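Local coordinates for protein saframycin Mx1 synthetase B (Legionella pneumophila subsp. pneumophila, PDB 3KXW) that belongs to the ANL superfamily of AMP-binding enzymes and holds 5'-O-[(S)-(dodecanoyloxy)(hydroxy)phosphoryl]adenosine in a pocket, at residues L71-L76 with I95-Q100; V119-D124 with I143-L148; E101-K106 with N532-V537. One frame throughout, in Å; residues are numbered along the deposited sequence.

Contact 1 (L71-L76 with I95-Q100); sequences LFAPGL and IYPPAQ
The carbonyl oxygen F72 O sits 3.3 Å from P97 CD, and the proline ring continues past it until P97 CG reaches 3.5 Å from A73 N. No hydrogen bond links 71-76 to 95-100, so this contact is made by carbon atoms laid against backbone and against each other. L71 contributes most of the first segment's side. Its CG stands anti to the backbone N (chi1 -166°), and the two methyls beyond it part: CD2 drops onto P97, 3.6 Å from P97 CA, while CD1 meets P98 CD at 3.8 Å, the two side chains tip to tip. On the I95 side the same branch point, L71 CG, lies 4.1 Å from I95 CD1. L71 and I95 form a parallel bridge at the C-terminal ends of strands 67-71 and 91-95, which helix 76-87 joins in a beta-alpha-beta crossover. From the bridge onward the chains splay, with CA 71 to 73 and CA 95 to 98 running 82° apart, each heading for the start of a helix: G75 is the N-cap of one and Q100 the N-cap of the other, with P98 at the centre of an inverse gamma turn on the second path. The F72 ring packs on P77, L78 and A81 of helix 76-87. The Y96 ring meets that of H218, planes about 30° apart.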
loop_
_atom_site.group_PDB
_atom_site.type_symbol
_atom_site.label_atom_id
_atom_site.label_comp_id
_atom_site.label_asym_id
_atom_site.label_seq_id
_atom_site.Cartn_x
_atom_site.Cartn_y
_atom_site.Cartn_z
ATOM N N LEU A 71 17.226 -2.166 -2.915
ATOM C CA LEU A 71 16.825 -1.057 -3.774
ATOM C C LEU A 71 16.423 -1.641 -5.110
ATOM O O LEU A 71 17.293 -1.977 -5.934
ATOM C CB LEU A 71 17.980 -0.058 -3.893
ATOM C CG LEU A 71 17.773 1.334 -4.464
ATOM C CD1 LEU A 71 19.052 2.160 -4.296
ATOM C CD2 LEU A 71 17.382 1.251 -5.942
ATOM N N PHE A 72 15.113 -1.793 -5.327
ATOM C CA PHE A 72 14.593 -2.439 -6.534
ATOM C C PHE A 72 13.275 -1.842 -6.964
ATOM O O PHE A 72 12.419 -1.526 -6.118
ATOM C CB PHE A 72 14.339 -3.941 -6.292
ATOM C CG PHE A 72 15.583 -4.752 -6.165
ATOM C CD1 PHE A 72 16.214 -5.255 -7.298
ATOM C CD2 PHE A 72 16.121 -5.019 -4.899
ATOM C CE1 PHE A 72 17.396 -6.000 -7.180
ATOM C CE2 PHE A 72 17.282 -5.779 -4.765
ATOM C CZ PHE A 72 17.928 -6.265 -5.915
ATOM N N ALA A 73 13.093 -1.724 -8.275
ATOM C CA ALA A 73 11.762 -1.557 -8.837
ATOM C C ALA A 73 11.013 -2.891 -8.679
ATOM O O ALA A 73 11.632 -3.936 -8.436
ATOM C CB ALA A 73 11.854 -1.152 -10.320
ATOM N N PRO A 74 9.685 -2.862 -8.816
ATOM C CA PRO A 74 8.929 -4.114 -8.779
ATOM C C PRO A 74 9.468 -5.125 -9.798
ATOM O O PRO A 74 9.897 -4.742 -10.873
ATOM C CB PRO A 74 7.515 -3.676 -9.184
ATOM C CG PRO A 74 7.435 -2.219 -8.826
ATOM C CD PRO A 74 8.826 -1.700 -9.118
ATOM N N GLY A 75 9.423 -6.408 -9.463
ATOM C CA GLY A 75 9.922 -7.431 -10.350
ATOM C C GLY A 75 10.363 -8.675 -9.613
ATOM O O GLY A 75 10.275 -8.767 -8.382
ATOM N N LEU A 76 10.851 -9.655 -10.365
ATOM C CA LEU A 76 11.294 -10.882 -9.724
ATOM C C LEU A 76 12.601 -10.679 -8.947
ATOM O O LEU A 76 12.798 -11.341 -7.922
ATOM C CB LEU A 76 11.416 -12.036 -10.729
ATOM C CG LEU A 76 10.094 -12.429 -11.412
ATOM C CD1 LEU A 76 10.318 -13.647 -12.303
ATOM C CD2 LEU A 76 9.022 -12.720 -10.371
ATOM N N ILE A 95 13.256 -0.599 -0.311
ATOM C CA ILE A 95 12.967 0.807 -0.587
ATOM C C ILE A 95 12.705 1.036 -2.079
ATOM O O ILE A 95 13.265 0.343 -2.923
ATOM C CB ILE A 95 14.124 1.749 -0.139
ATOM C CG1 ILE A 95 15.378 1.514 -0.986
ATOM C CG2 ILE A 95 14.428 1.577 1.329
ATOM C CD1 ILE A 95 16.520 2.553 -0.743
ATOM N N TYR A 96 11.843 2.006 -2.381
ATOM C CA TYR A 96 11.639 2.503 -3.745
ATOM C C TYR A 96 12.947 3.055 -4.278
ATOM O O TYR A 96 13.656 3.749 -3.561
ATOM C CB TYR A 96 10.639 3.670 -3.738
ATOM C CG TYR A 96 9.217 3.334 -3.348
ATOM C CD1 TYR A 96 8.269 2.978 -4.321
ATOM C CD2 TYR A 96 8.795 3.416 -2.016
ATOM C CE1 TYR A 96 6.945 2.678 -3.972
ATOM C CE2 TYR A 96 7.471 3.113 -1.662
ATOM C CZ TYR A 96 6.558 2.747 -2.647
ATOM O OH TYR A 96 5.261 2.439 -2.292
ATOM N N PRO A 97 13.274 2.770 -5.542
ATOM C CA PRO A 97 14.454 3.417 -6.123
ATOM C C PRO A 97 14.326 4.943 -5.997
ATOM O O PRO A 97 13.244 5.480 -6.261
ATOM C CB PRO A 97 14.412 2.949 -7.585
ATOM C CG PRO A 97 13.787 1.602 -7.495
ATOM C CD PRO A 97 12.725 1.723 -6.422
ATOM N N PRO A 98 15.401 5.621 -5.554
ATOM C CA PRO A 98 15.371 7.057 -5.220
ATOM C C PRO A 98 15.479 7.916 -6.477
ATOM O O PRO A 98 16.461 8.643 -6.663
ATOM C CB PRO A 98 16.600 7.235 -4.321
ATOM C CG PRO A 98 17.558 6.152 -4.756
ATOM C CD PRO A 98 16.717 5.005 -5.300
ATOM N N ALA A 99 14.463 7.820 -7.327
ATOM C CA ALA A 99 14.516 8.403 -8.666
ATOM C C ALA A 99 14.377 9.921 -8.669
ATOM O O ALA A 99 14.800 10.589 -9.611
ATOM C CB ALA A 99 13.460 7.773 -9.560
ATOM N N GLN A 100 13.788 10.468 -7.616
ATOM C CA GLN A 100 13.606 11.913 -7.538
ATOM C C GLN A 100 13.921 12.423 -6.140
ATOM O O GLN A 100 14.242 11.654 -5.224
ATOM C CB GLN A 100 12.186 12.334 -7.972
ATOM C CG GLN A 100 11.774 11.945 -9.413
ATOM C CD GLN A 100 12.486 12.750 -10.489
ATOM O OE1 GLN A 100 13.014 13.826 -10.228
ATOM N NE2 GLN A 100 12.507 12.224 -11.709
#

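Contact 2 (V119-D124 with I143-L148); sequences VLMIAD and IPAIAL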
loop_
_atom_site.group_PDB
_atom_site.type_symbol
_atom_site.label_atom_id
_atom_site.label_comp_id
_atom_site.label_asym_id
_atom_site.label_seq_id
_atom_site.Cartn_x
_atom_site.Cartn_y
_atom_site.Cartn_z
ATOM N N VAL A 119 23.802 -3.066 0.420
ATOM C CA VAL A 119 22.610 -2.802 -0.383
ATOM C C VAL A 119 22.672 -3.633 -1.671
ATOM O O VAL A 119 23.716 -3.720 -2.315
ATOM C CB VAL A 119 22.382 -1.277 -0.669
ATOM C CG1 VAL A 119 23.601 -0.637 -1.315
ATOM C CG2 VAL A 119 21.144 -1.062 -1.540
ATOM N N LEU A 120 21.562 -4.289 -1.992
ATOM C CA LEU A 120 21.407 -5.006 -3.251
ATOM C C LEU A 120 20.573 -4.193 -4.226
ATOM O O LEU A 120 19.598 -3.551 -3.850
ATOM C CB LEU A 120 20.749 -6.377 -3.029
ATOM C CG LEU A 120 21.491 -7.230 -1.993
ATOM C CD1 LEU A 120 20.792 -8.559 -1.792
ATOM C CD2 LEU A 120 22.968 -7.481 -2.376
HETATM N N MSE A 121 20.963 -4.203 -5.486
HETATM C CA MSE A 121 20.162 -3.531 -6.510
HETATM C C MSE A 121 20.554 -4.131 -7.845
HETATM O O MSE A 121 21.530 -4.850 -7.904
HETATM C CB MSE A 121 20.458 -2.026 -6.493
HETATM C CG MSE A 121 21.890 -1.670 -6.912
HETATM SE SE MSE A 121 22.224 0.263 -6.718
HETATM C CE MSE A 121 22.305 0.406 -4.752
ATOM N N ILE A 122 19.837 -3.818 -8.925
ATOM C CA ILE A 122 20.259 -4.353 -10.226
ATOM C C ILE A 122 21.449 -3.579 -10.817
ATOM O O ILE A 122 21.682 -2.430 -10.461
ATOM C CB ILE A 122 19.120 -4.433 -11.257
ATOM C CG1 ILE A 122 18.683 -3.033 -11.696
ATOM C CG2 ILE A 122 17.964 -5.279 -10.725
ATOM C CD1 ILE A 122 17.717 -3.044 -12.856
ATOM N N ALA A 123 22.197 -4.224 -11.715
ATOM C CA ALA A 123 23.406 -3.628 -12.286
ATOM C C ALA A 123 23.180 -2.236 -12.872
ATOM O O ALA A 123 23.973 -1.326 -12.643
ATOM C CB ALA A 123 24.039 -4.565 -13.328
ATOM N N ASP A 124 22.096 -2.072 -13.615
ATOM C CA ASP A 124 21.728 -0.765 -14.154
ATOM C C ASP A 124 21.685 0.288 -13.063
ATOM O O ASP A 124 22.024 1.452 -13.298
ATOM C CB ASP A 124 20.366 -0.823 -14.859
ATOM C CG ASP A 124 20.454 -1.444 -16.253
ATOM O OD1 ASP A 124 21.590 -1.711 -16.721
ATOM O OD2 ASP A 124 19.393 -1.657 -16.885
ATOM N N ILE A 143 26.878 2.922 1.690
ATOM C CA ILE A 143 26.671 1.501 1.963
ATOM C C ILE A 143 27.235 0.682 0.815
ATOM O O ILE A 143 26.901 0.940 -0.337
ATOM C CB ILE A 143 25.168 1.137 2.080
ATOM C CG1 ILE A 143 24.421 2.121 2.980
ATOM C CG2 ILE A 143 25.026 -0.298 2.589
ATOM C CD1 ILE A 143 25.044 2.248 4.366
ATOM N N PRO A 144 28.080 -0.311 1.115
ATOM C CA PRO A 144 28.605 -1.138 0.025
ATOM C C PRO A 144 27.469 -1.769 -0.778
ATOM O O PRO A 144 26.519 -2.316 -0.202
ATOM C CB PRO A 144 29.401 -2.227 0.756
ATOM C CG PRO A 144 29.833 -1.582 2.031
ATOM C CD PRO A 144 28.702 -0.636 2.412
ATOM N N ALA A 145 27.582 -1.691 -2.097
ATOM C CA ALA A 145 26.512 -2.113 -2.989
ATOM C C ALA A 145 26.943 -3.329 -3.794
ATOM O O ALA A 145 28.136 -3.526 -4.059
ATOM C CB ALA A 145 26.074 -0.950 -3.898
ATOM N N ILE A 146 25.975 -4.167 -4.147
ATOM C CA ILE A 146 26.229 -5.372 -4.924
ATOM C C ILE A 146 25.137 -5.520 -5.961
ATOM O O ILE A 146 23.941 -5.456 -5.638
ATOM C CB ILE A 146 26.237 -6.641 -4.051
ATOM C CG1 ILE A 146 27.322 -6.568 -2.986
ATOM C CG2 ILE A 146 26.418 -7.918 -4.930
ATOM C CD1 ILE A 146 27.318 -7.787 -2.053
ATOM N N ALA A 147 25.541 -5.684 -7.213
ATOM C CA ALA A 147 24.596 -5.916 -8.293
ATOM C C ALA A 147 24.059 -7.332 -8.230
ATOM O O ALA A 147 24.825 -8.293 -8.196
ATOM C CB ALA A 147 25.275 -5.681 -9.634
ATOM N N LEU A 148 22.737 -7.475 -8.260
ATOM C CA LEU A 148 22.160 -8.805 -8.114
ATOM C C LEU A 148 22.609 -9.728 -9.257
ATOM O O LEU A 148 22.868 -10.907 -9.029
ATOM C CB LEU A 148 20.623 -8.756 -7.985
ATOM C CG LEU A 148 19.996 -9.898 -7.171
ATOM C CD1 LEU A 148 20.275 -9.800 -5.663
ATOM C CD2 LEU A 148 18.487 -9.999 -7.431
#
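V119 and M121 are laced to strand 143-147 and to L148 just beyond it by four backbone hydrogen bonds: V119 N to P144 O, I146 N to V119 O, M121 N to I146 O and L148 N to M121 O, in parallel register. The packing is tight on the face of V119, M121 and A145, all three buried, where V119 CG1 comes within 3.6 Å of A145 CB. M121, a selenomethionine, is bent at chi3 (72°), which sets its CE 4.1 Å from that same A145 CB. Across the sheet, L120 lies side by side with I146, L120 CD2 3.8 Å from I146 CB, and L120 CD1 meets L148 CD1 at 4.1 Å. The contact is more open at A123 and A147, both partly exposed, which touch mainly through small groups, A147 CB being 3.8 Å from A123 CA, and at P144, also partly open to solvent. Strand 118-121 sits between 143-147 and 67-71, so V119 touches L69, and L120 touches V68 and L70. F140 of strand 139-140 lies against V119 and M121, and helix 76-87 packs on L148 through P77, Q80 and A81.

Contact 3 (E101-K106 with N532-V537); sequences EKLLDK and NHQLEV
K106 and Q534 supply the direct polar link, reaching toward each other tip to tip: K106 NZ donates to Q534 OE1 over 3.2 Å. The lysine chain bends at chi3 (75°), which turns CE toward the amide. The ammonium approaches from above the amide, 46° out of the carbonyl plane, with a C=O...N angle of 127°. Q534 has positive phi, where the chain departs from helical geometry. A second polar link runs through water. One ordered molecule accepts from L103 N at 3.0 Å and donates to N532 O at 3.1 Å, so an N-H in the first turn of helix 101-114 is joined to a carbonyl near the C-terminal end of the other helix. Charge is also paired within the first helix, where K102 NZ forms a salt bridge with D105 OD2 on its anti lone pair at 2.7 Å; the same oxygen has a second partner in R109, which probably steadies the carboxylate. The rest is van der Waals contact. The K102 and H533 side chains cross at about a right angle, K102 CB lying 4.1 Å from H533 CE1. The methyl L103 CD2 rests against the amide, 3.8 Å from Q534 NE2. Together these contacts join the AMP-binding region to the C-terminal region, an interface expected of a two-domain ANL enzyme, with the Q534 side chain about 9 Å from the bound 5'-O-[(S)-(dodecanoyloxy)(hydroxy)phosphoryl]adenosine. Helix 469-479 flanks the junction: its S476 hydroxyl bonds both N532 ND2 and H533 NE2, D472 touches K102 and H533, and F475 touches E101.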
loop_
_atom_site.group_PDB
_atom_site.type_symbol
_atom_site.label_atom_id
_atom_site.label_comp_id
_atom_site.label_asym_id
_atom_site.label_seq_id
_atom_site.Cartn_x
_atom_site.Cartn_y
_atom_site.Cartn_z
ATOM N N GLU A 101 13.837 13.738 -5.981
ATOM C CA GLU A 101 14.373 14.372 -4.786
ATOM C C GLU A 101 13.840 13.784 -3.481
ATOM O O GLU A 101 14.619 13.391 -2.595
ATOM C CB GLU A 101 14.115 15.885 -4.840
ATOM C CG GLU A 101 15.175 16.644 -5.631
ATOM C CD GLU A 101 14.923 16.657 -7.135
ATOM O OE1 GLU A 101 13.976 15.956 -7.612
ATOM O OE2 GLU A 101 15.694 17.374 -7.837
ATOM N N LYS A 102 12.516 13.738 -3.364
ATOM C CA LYS A 102 11.878 13.283 -2.131
ATOM C C LYS A 102 12.115 11.788 -1.905
ATOM O O LYS A 102 12.350 11.358 -0.773
ATOM C CB LYS A 102 10.375 13.615 -2.122
ATOM C CG LYS A 102 9.693 13.429 -0.761
ATOM C CD LYS A 102 10.365 14.284 0.314
ATOM C CE LYS A 102 10.195 13.672 1.706
ATOM N NZ LYS A 102 11.055 12.442 1.892
ATOM N N LEU A 103 12.052 10.990 -2.967
ATOM C CA LEU A 103 12.354 9.558 -2.821
ATOM C C LEU A 103 13.786 9.335 -2.328
ATOM O O LEU A 103 14.081 8.329 -1.675
ATOM C CB LEU A 103 12.150 8.798 -4.138
ATOM C CG LEU A 103 10.710 8.591 -4.609
ATOM C CD1 LEU A 103 10.712 8.296 -6.111
ATOM C CD2 LEU A 103 9.984 7.492 -3.841
ATOM N N LEU A 104 14.676 10.262 -2.669
ATOM C CA LEU A 104 16.084 10.139 -2.280
ATOM C C LEU A 104 16.300 10.568 -0.833
ATOM O O LEU A 104 17.060 9.943 -0.083
ATOM C CB LEU A 104 16.976 10.948 -3.218
ATOM C CG LEU A 104 18.457 11.013 -2.811
ATOM C CD1 LEU A 104 19.086 9.632 -2.795
ATOM C CD2 LEU A 104 19.191 11.935 -3.781
ATOM N N ASP A 105 15.609 11.630 -0.445
ATOM C CA ASP A 105 15.571 12.048 0.945
ATOM C C ASP A 105 15.038 10.913 1.835
ATOM O O ASP A 105 15.587 10.636 2.899
ATOM C CB ASP A 105 14.669 13.281 1.073
ATOM C CG ASP A 105 14.412 13.656 2.505
ATOM O OD1 ASP A 105 15.333 14.213 3.132
ATOM O OD2 ASP A 105 13.293 13.383 3.004
ATOM N N LYS A 106 13.957 10.271 1.404
ATOM C CA LYS A 106 13.382 9.168 2.168
ATOM C C LYS A 106 14.395 8.026 2.299
ATOM O O LYS A 106 14.585 7.466 3.378
ATOM C CB LYS A 106 12.069 8.683 1.524
ATOM C CG LYS A 106 11.558 7.352 2.076
ATOM C CD LYS A 106 10.046 7.256 2.078
ATOM C CE LYS A 106 9.478 7.025 0.697
ATOM N NZ LYS A 106 8.059 6.590 0.831
ATOM N N ASN A 532 6.148 10.028 -6.978
ATOM C CA ASN A 532 7.043 10.812 -6.138
ATOM C C ASN A 532 6.674 10.825 -4.662
ATOM O O ASN A 532 7.544 11.021 -3.815
ATOM C CB ASN A 532 7.133 12.259 -6.652
ATOM C CG ASN A 532 7.918 12.380 -7.962
ATOM O OD1 ASN A 532 8.182 11.388 -8.648
ATOM N ND2 ASN A 532 8.289 13.611 -8.314
ATOM N N HIS A 533 5.396 10.626 -4.344
ATOM C CA HIS A 533 4.924 10.836 -2.969
ATOM C C HIS A 533 4.055 9.728 -2.386
ATOM O O HIS A 533 3.663 9.777 -1.212
ATOM C CB HIS A 533 4.199 12.180 -2.877
ATOM C CG HIS A 533 5.045 13.316 -3.338
ATOM N ND1 HIS A 533 6.041 13.861 -2.556
ATOM C CD2 HIS A 533 5.101 13.958 -4.527
ATOM C CE1 HIS A 533 6.644 14.829 -3.232
ATOM N NE2 HIS A 533 6.094 14.905 -4.433
ATOM N N GLN A 534 3.766 8.730 -3.201
ATOM C CA GLN A 534 2.865 7.654 -2.783
ATOM C C GLN A 534 1.547 8.226 -2.283
ATOM O O GLN A 534 1.002 7.754 -1.282
ATOM C CB GLN A 534 3.527 6.771 -1.704
ATOM C CG GLN A 534 4.696 5.924 -2.217
ATOM C CD GLN A 534 5.891 6.764 -2.620
ATOM O OE1 GLN A 534 6.465 7.494 -1.801
ATOM N NE2 GLN A 534 6.280 6.668 -3.885
ATOM N N LEU A 535 1.036 9.248 -2.977
ATOM C CA LEU A 535 -0.254 9.821 -2.642
ATOM C C LEU A 535 -1.142 9.841 -3.884
ATOM O O LEU A 535 -0.633 9.833 -5.003
ATOM C CB LEU A 535 -0.102 11.256 -2.116
ATOM C CG LEU A 535 0.654 11.422 -0.785
ATOM C CD1 LEU A 535 1.034 12.870 -0.590
ATOM C CD2 LEU A 535 -0.202 10.921 0.382
ATOM N N GLU A 536 -2.456 9.857 -3.680
ATOM C CA GLU A 536 -3.403 9.912 -4.798
ATOM C C GLU A 536 -4.141 11.242 -4.887
ATOM O O GLU A 536 -4.902 11.582 -3.986
ATOM C CB GLU A 536 -4.439 8.793 -4.689
ATOM C CG GLU A 536 -3.840 7.407 -4.583
ATOM C CD GLU A 536 -3.716 6.977 -3.149
ATOM O OE1 GLU A 536 -3.316 7.807 -2.315
ATOM O OE2 GLU A 536 -4.038 5.816 -2.829
ATOM N N VAL A 537 -3.947 11.977 -5.985
ATOM C CA VAL A 537 -4.711 13.221 -6.214
ATOM C C VAL A 537 -6.186 12.954 -6.505
ATOM O O VAL A 537 -6.516 12.147 -7.375
ATOM C CB VAL A 537 -4.141 14.031 -7.388
ATOM C CG1 VAL A 537 -4.963 15.314 -7.575
ATOM C CG2 VAL A 537 -2.669 14.365 -7.136
HETATM O O HOH W 1 10.152 12.040 -5.067
#

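In the fold
Contacts 1 and 2 share one mixed sheet, ordered 91-95, 67-71, 118-121, 143-147, 139-140. Their centres are 11 Å apart, and L71 N to L120 O, at 2.9 Å, is a probable hydrogen bond between strands 67-71 and 118-121. Contact 3 centres 12 Å from contact 1 and continues from it, since the loop after I95 leads into helix 101-114; Y96 OH packs on Q534 CG at 3.5 Å. Contacts 2 and 3 do not touch, their centres being 22 Å apart. In sequence, contact 1 closes before contact 2 opens, and contact 2 lies between the two segments of contact 3, which ties this sheet's layer to the C-terminal region beside the ligand pocket.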